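Local coordinates for SspB protein (Streptomyces clavuligerus, PDB 6JUF), which probably acts as a metal-dependent, DNA-cleaving component of the SspABCD–SspE anti-phage defence system, which senses phosphorothioate-modified DNA, at residues S85-W89 against Y337-A341; A237-Y241 against E260-P264. All blocks are in the same frame, centred on the assembly; numbering follows the deposited sequence.

Contact 1: residues S85-W89 against Y337-A341; sequences SYPTW and YPKLA
Y86 lays its ring face over the aliphatic base of K339: K339 CB sits 3.8 Å from the centroid of the Y86 ring, 16° off the normal, a CH-pi contact. At the far end of the ring, Y86 OH comes within 3.2 Å of K339 CD, so the lysine chain runs along the tyrosine before its amine leaves to bond the carbonyl of Y74. S85-P87 is extended, the end of strand 83-87. T88, at the N-cap position with chi1 p, caps A91 N through OG1, which also hydrogen-bonds K68 O. Opposite, Y337 leaves helical angles (phi/psi -123/77) after helix 330-336, and the chain goes on toward helix 339-350, with L340 N bonded to Y337 O at 3.2 Å. The closest alpha carbons are those of Y86 and L340, 6.8 Å apart. With chi1 m, Y337 presents a ring face to P87, whose CG lies 3.9 Å from the ring centroid in a second CH-pi contact. The two tyrosines meet at their edges, Y86 CD1 to Y337 CD1 being 4.2 Å. L340, rotamer mt, fills the remaining gap: its CD2 packs 3.9 Å from Y86 CB and 4.3 Å from T88 CG2, while its CD1 lies 3.3 Å from P87 O. That carbonyl accepts a bond from W333 NE1, and Y337 OH bonds Q35 O. The whole is apolar and CH-pi packing of the junction between helices 330-336 and 339-350 against the end of strand 83-87, second strand of the 70-74/83-87 antiparallel hairpin.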
ATOM      1  N   SER B  85      25.903  -5.318   0.024  1.00 11.50           N
ATOM      2  CA  SER B  85      24.543  -5.967   0.207  1.00 10.36           C
ATOM      3  C   SER B  85      24.255  -7.048  -0.811  1.00 11.85           C
ATOM      4  O   SER B  85      24.745  -6.928  -1.938  1.00 12.97           O
ATOM      5  CB  SER B  85      23.428  -4.912   0.140  1.00 11.76           C
ATOM      6  OG  SER B  85      23.556  -4.045   1.253  1.00 12.47           O
ATOM      7  N   TYR B  86      23.591  -8.118  -0.400  1.00 11.40           N
ATOM      8  CA  TYR B  86      23.350  -9.295  -1.254  1.00  9.72           C
ATOM      9  C   TYR B  86      21.906  -9.694  -0.961  1.00 10.53           C
ATOM     10  O   TYR B  86      21.546  -9.794   0.191  1.00 11.49           O
ATOM     11  CB  TYR B  86      24.348 -10.402  -0.958  1.00 11.85           C
ATOM     12  CG  TYR B  86      25.775  -9.921  -1.098  1.00 12.46           C
ATOM     13  CD1 TYR B  86      26.406 -10.019  -2.342  1.00 11.17           C
ATOM     14  CD2 TYR B  86      26.491  -9.410   0.001  1.00 13.04           C
ATOM     15  CE1 TYR B  86      27.726  -9.556  -2.494  1.00 12.78           C
ATOM     16  CE2 TYR B  86      27.777  -8.932  -0.140  1.00 14.65           C
ATOM     17  CZ  TYR B  86      28.393  -9.050  -1.379  1.00 14.66           C
ATOM     18  OH  TYR B  86      29.672  -8.635  -1.549  1.00 17.55           O
ATOM     19  N   PRO B  87      21.121  -9.940  -2.024  1.00  8.75           N
ATOM     20  CA  PRO B  87      19.752 -10.402  -1.857  1.00  8.88           C
ATOM     21  C   PRO B  87      19.659 -11.844  -1.282  1.00  9.37           C
ATOM     22  O   PRO B  87      20.418 -12.725  -1.691  1.00  9.87           O
ATOM     23  CB  PRO B  87      19.176 -10.365  -3.308  1.00  8.44           C
ATOM     24  CG  PRO B  87      20.369 -10.693  -4.182  1.00  8.43           C
ATOM     25  CD  PRO B  87      21.556 -10.032  -3.455  1.00  9.68           C
ATOM     26  N   THR B  88      18.729 -12.066  -0.325  1.00  9.22           N
ATOM     27  CA  THR B  88      18.580 -13.367   0.268  1.00 10.33           C
ATOM     28  C   THR B  88      17.724 -14.221  -0.632  1.00  9.18           C
ATOM     29  O   THR B  88      16.971 -13.669  -1.494  1.00  9.43           O
ATOM     30  CB  THR B  88      17.904 -13.241   1.633  1.00 10.57           C
ATOM     31  OG1 THR B  88      16.619 -12.617   1.431  1.00  8.95           O
ATOM     32  CG2 THR B  88      18.710 -12.385   2.574  1.00  8.84           C
ATOM     33  N   TRP B  89      17.741 -15.512  -0.448  1.00  8.90           N
ATOM     34  CA  TRP B  89      16.868 -16.399  -1.210  1.00 10.79           C
ATOM     35  C   TRP B  89      15.435 -16.050  -0.920  1.00 12.77           C
ATOM     36  O   TRP B  89      14.587 -16.162  -1.815  1.00 11.17           O
ATOM     37  CB  TRP B  89      17.222 -17.837  -0.846  1.00 12.50           C
ATOM     38  CG  TRP B  89      16.306 -18.849  -1.532  1.00 12.11           C
ATOM     39  CD1 TRP B  89      16.524 -19.501  -2.742  1.00 15.11           C
ATOM     40  CD2 TRP B  89      14.996 -19.349  -1.068  1.00 12.05           C
ATOM     41  NE1 TRP B  89      15.503 -20.379  -3.019  1.00 12.76           N
ATOM     42  CE2 TRP B  89      14.531 -20.294  -2.075  1.00 12.26           C
ATOM     43  CE3 TRP B  89      14.195 -19.071   0.030  1.00 13.03           C
ATOM     44  CZ2 TRP B  89      13.337 -21.016  -1.928  1.00 11.83           C
ATOM     45  CZ3 TRP B  89      12.986 -19.737   0.154  1.00 14.12           C
ATOM     46  CH2 TRP B  89      12.568 -20.698  -0.797  1.00 13.83           C
ATOM     47  N   TYR B 337      25.444 -16.230  -4.715  1.00 16.02           N
ATOM     48  CA  TYR B 337      25.810 -15.252  -3.691  1.00 14.57           C
ATOM     49  C   TYR B 337      26.479 -15.853  -2.480  1.00 14.84           C
ATOM     50  O   TYR B 337      25.866 -15.983  -1.454  1.00 19.43           O
ATOM     51  CB  TYR B 337      24.524 -14.513  -3.247  1.00 16.24           C
ATOM     52  CG  TYR B 337      23.809 -13.847  -4.364  1.00 12.80           C
ATOM     53  CD1 TYR B 337      24.209 -12.602  -4.815  1.00 13.46           C
ATOM     54  CD2 TYR B 337      22.714 -14.468  -5.000  1.00 13.46           C
ATOM     55  CE1 TYR B 337      23.542 -11.941  -5.833  1.00 10.54           C
ATOM     56  CE2 TYR B 337      22.038 -13.829  -6.019  1.00 13.37           C
ATOM     57  CZ  TYR B 337      22.454 -12.566  -6.449  1.00 14.19           C
ATOM     58  OH  TYR B 337      21.794 -11.912  -7.470  1.00 12.86           O
ATOM     59  N   PRO B 338      27.791 -16.205  -2.602  1.00 17.87           N
ATOM     60  CA  PRO B 338      28.437 -16.948  -1.512  1.00 20.76           C
ATOM     61  C   PRO B 338      28.608 -16.133  -0.233  1.00 16.02           C
ATOM     62  O   PRO B 338      28.786 -16.671   0.849  1.00 21.90           O
ATOM     63  CB  PRO B 338      29.780 -17.330  -2.103  1.00 24.44           C
ATOM     64  CG  PRO B 338      30.010 -16.403  -3.217  1.00 21.89           C
ATOM     65  CD  PRO B 338      28.647 -16.076  -3.806  1.00 18.58           C
ATOM     66  N   LYS B 339      28.493 -14.810  -0.414  1.00 17.64           N
ATOM     67  CA  LYS B 339      28.568 -13.876   0.769  1.00 17.79           C
ATOM     68  C   LYS B 339      27.425 -13.949   1.782  1.00 16.03           C
ATOM     69  O   LYS B 339      27.638 -13.692   2.976  1.00 19.55           O
ATOM     70  CB  LYS B 339      28.900 -12.449   0.406  1.00 19.45           C
ATOM     71  CG  LYS B 339      30.416 -12.254   0.280  1.00 25.40           C
ATOM     72  CD  LYS B 339      30.830 -11.528  -0.938  1.00 28.26           C
ATOM     73  CE  LYS B 339      32.321 -11.840  -1.185  1.00 31.15           C
ATOM     74  NZ  LYS B 339      33.212 -11.588  -0.017  1.00 30.05           N
ATOM     75  N   LEU B 340      26.256 -14.429   1.312  1.00 14.12           N
ATOM     76  CA  LEU B 340      25.144 -14.781   2.267  1.00 14.46           C
ATOM     77  C   LEU B 340      25.586 -15.753   3.389  1.00 17.42           C
ATOM     78  O   LEU B 340      25.388 -15.443   4.535  1.00 17.15           O
ATOM     79  CB  LEU B 340      23.922 -15.383   1.531  1.00 15.67           C
ATOM     80  CG  LEU B 340      23.316 -14.481   0.438  1.00 10.94           C
ATOM     81  CD1 LEU B 340      22.233 -15.158  -0.360  1.00 11.53           C
ATOM     82  CD2 LEU B 340      22.716 -13.259   1.130  1.00 15.86           C
ATOM     83  N   ALA B 341      26.163 -16.924   3.037  1.00 17.49           N
ATOM     84  CA  ALA B 341      26.599 -17.918   4.033  1.00 19.37           C
ATOM     85  C   ALA B 341      27.745 -17.323   4.894  1.00 16.16           C
ATOM     86  O   ALA B 341      27.859 -17.609   6.072  1.00 21.57           O
ATOM     87  CB  ALA B 341      26.999 -19.236   3.353  1.00 18.93           C
TER

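Contact 2: residues A237-Y241 against E260-P264; sequences ACLDY and EPGAP
The A263 methyl sits squarely over the Y241 ring, CB 3.7 Å from the ring centroid and 7° off its normal, a CH-pi contact. Beside it the P264 ring packs against helix 231-243: P264 CG lies 3.9 Å from both A237 CB and C238 SG, and P264 CD is 4.2 Å from Y241 CB. A237-Y241 is regular helix, Y241 N bonding A237 O at 2.8 Å. In register, A237 faces P264 and Y241 faces A263. With chi1 t, Y241 reaches along 260-264, which opens with a type II beta turn from E260 to A263 closed by A263 N to E260 O at 3.1 Å. G262 takes phi/psi 104/-20, where a CB would jam against the preceding carbonyl and crowd Y241 CE1. At the polar edge Y241 OH donates a very short 2.4 Å hydrogen bond to E260 OE2, near the ring plane; E260 OE1 forms a salt bridge with R256. The turn joins helix 254-259 to helix 264-268, with A263 at the N-cap position and P264 in the first turn. The order of helices and strands from 231 to 302, with strand order 1-3-2, is consistent with a winged-helix domain, whose first helix packs on this turn.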
ATOM      1  N   ALA B 237       4.706 -19.742  10.580  1.00  7.86           N
ATOM      2  CA  ALA B 237       5.380 -19.049  11.670  1.00  7.52           C
ATOM      3  C   ALA B 237       5.611 -19.921  12.878  1.00  8.97           C
ATOM      4  O   ALA B 237       6.696 -19.898  13.489  1.00  9.37           O
ATOM      5  CB  ALA B 237       4.615 -17.775  12.036  1.00  8.14           C
ATOM      6  N   CYS B 238       4.604 -20.774  13.174  1.00  9.80           N
ATOM      7  CA  CYS B 238       4.760 -21.737  14.270  1.00 10.41           C
ATOM      8  C   CYS B 238       5.938 -22.710  14.066  1.00 10.15           C
ATOM      9  O   CYS B 238       6.753 -22.939  14.947  1.00 10.69           O
ATOM     10  CB  CYS B 238       3.444 -22.500  14.494  1.00  8.74           C
ATOM     11  SG  CYS B 238       2.099 -21.491  15.140  1.00 10.66           S
ATOM     12  N   LEU B 239       5.999 -23.259  12.845  1.00  9.13           N
ATOM     13  CA  LEU B 239       7.062 -24.207  12.486  1.00 10.74           C
ATOM     14  C   LEU B 239       8.422 -23.533  12.386  1.00 11.61           C
ATOM     15  O   LEU B 239       9.439 -24.090  12.846  1.00 13.03           O
ATOM     16  CB  LEU B 239       6.685 -24.918  11.196  1.00  9.89           C
ATOM     17  CG  LEU B 239       5.553 -25.942  11.307  1.00  9.09           C
ATOM     18  CD1 LEU B 239       4.933 -26.151   9.891  1.00  9.28           C
ATOM     19  CD2 LEU B 239       5.988 -27.266  11.933  1.00 11.73           C
ATOM     20  N   ASP B 240       8.418 -22.295  11.830  1.00  9.72           N
ATOM     21  CA  ASP B 240       9.664 -21.532  11.734  1.00 10.44           C
ATOM     22  C   ASP B 240      10.193 -21.218  13.146  1.00 10.23           C
ATOM     23  O   ASP B 240      11.389 -21.286  13.410  1.00 11.13           O
ATOM     24  CB  ASP B 240       9.378 -20.258  10.967  1.00 10.92           C
ATOM     25  CG  ASP B 240      10.622 -19.437  10.654  1.00 10.60           C
ATOM     26  OD1 ASP B 240      11.604 -19.993  10.128  1.00 12.22           O
ATOM     27  OD2 ASP B 240      10.590 -18.218  10.949  1.00 10.86           O
ATOM     28  N   TYR B 241       9.237 -20.893  14.059  1.00 10.50           N
ATOM     29  CA  TYR B 241       9.607 -20.628  15.457  1.00 10.52           C
ATOM     30  C   TYR B 241      10.261 -21.868  16.089  1.00 10.27           C
ATOM     31  O   TYR B 241      11.324 -21.796  16.709  1.00 10.47           O
ATOM     32  CB  TYR B 241       8.403 -20.135  16.267  1.00  9.21           C
ATOM     33  CG  TYR B 241       8.811 -19.752  17.659  1.00  9.92           C
ATOM     34  CD1 TYR B 241       9.423 -18.483  17.891  1.00 10.20           C
ATOM     35  CD2 TYR B 241       8.660 -20.618  18.734  1.00 12.30           C
ATOM     36  CE1 TYR B 241       9.828 -18.161  19.185  1.00 13.17           C
ATOM     37  CE2 TYR B 241       9.093 -20.286  20.011  1.00 12.87           C
ATOM     38  CZ  TYR B 241       9.665 -19.049  20.221  1.00 13.85           C
ATOM     39  OH  TYR B 241      10.104 -18.696  21.454  1.00 14.17           O
ATOM     40  N   GLU B 260       4.964 -17.347  24.483  1.00 16.03           N
ATOM     41  CA  GLU B 260       6.395 -17.192  24.640  1.00 15.38           C
ATOM     42  C   GLU B 260       6.847 -15.948  23.875  1.00 15.04           C
ATOM     43  O   GLU B 260       6.452 -15.760  22.727  1.00 14.22           O
ATOM     44  CB  GLU B 260       7.145 -18.408  24.114  1.00 14.43           C
ATOM     45  CG  GLU B 260       8.606 -18.516  24.504  1.00 15.90           C
ATOM     46  CD  GLU B 260       9.092 -19.934  24.346  1.00 19.78           C
ATOM     47  OE1 GLU B 260       8.893 -20.734  25.283  1.00 22.89           O
ATOM     48  OE2 GLU B 260       9.647 -20.242  23.285  1.00 17.89           O
ATOM     49  N   PRO B 261       7.642 -15.101  24.479  1.00 12.45           N
ATOM     50  CA  PRO B 261       8.232 -13.996  23.723  1.00 13.67           C
ATOM     51  C   PRO B 261       8.969 -14.525  22.501  1.00 13.54           C
ATOM     52  O   PRO B 261       9.778 -15.446  22.561  1.00 14.15           O
ATOM     53  CB  PRO B 261       9.176 -13.320  24.753  1.00 14.94           C
ATOM     54  CG  PRO B 261       8.427 -13.554  26.038  1.00 15.96           C
ATOM     55  CD  PRO B 261       7.870 -14.973  25.931  1.00 16.73           C
ATOM     56  N   GLY B 262       8.669 -13.930  21.352  1.00 11.86           N
ATOM     57  CA  GLY B 262       9.264 -14.308  20.055  1.00 13.44           C
ATOM     58  C   GLY B 262       8.321 -15.118  19.172  1.00 11.88           C
ATOM     59  O   GLY B 262       8.526 -15.225  17.944  1.00 11.39           O
ATOM     60  N   ALA B 263       7.304 -15.726  19.783  1.00 11.91           N
ATOM     61  CA  ALA B 263       6.496 -16.720  19.080  1.00 10.50           C
ATOM     62  C   ALA B 263       5.297 -16.032  18.388  1.00 11.12           C
ATOM     63  O   ALA B 263       5.085 -14.819  18.573  1.00  9.30           O
ATOM     64  CB  ALA B 263       6.084 -17.843  20.058  1.00 12.86           C
ATOM     65  N   PRO B 264       4.509 -16.749  17.598  1.00  9.21           N
ATOM     66  CA  PRO B 264       3.476 -16.121  16.799  1.00  8.97           C
ATOM     67  C   PRO B 264       2.341 -15.459  17.582  1.00  9.68           C
ATOM     68  O   PRO B 264       1.752 -14.478  17.094  1.00  9.07           O
ATOM     69  CB  PRO B 264       2.911 -17.291  15.958  1.00 10.45           C
ATOM     70  CG  PRO B 264       4.088 -18.196  15.836  1.00 10.87           C
ATOM     71  CD  PRO B 264       4.772 -18.137  17.179  1.00 11.49           C
TER

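Contact 2 is the more deeply buried of the two, while contact 1 lies farther from the chain centre and is only partly enclosed. Different elements are involved: contact 1 brings a hairpin strand together with a helical junction 248 residues later, whereas contact 2 joins segments only 19 residues apart in sequence and is nested inside the long loop that contact 1 closes. Their centres are 25 Å apart, and their nearest atoms stay about 10 Å from one another. Tyrosine rings carry CH-pi contacts in both. At 85-89/337-341 the hydroxyls of T88 and Y337 and the amine of K339 hydrogen-bond residues outside the contact, but at 237-241/260-264 one tyrosine hydroxyl is tied directly to a glutamate across the interface.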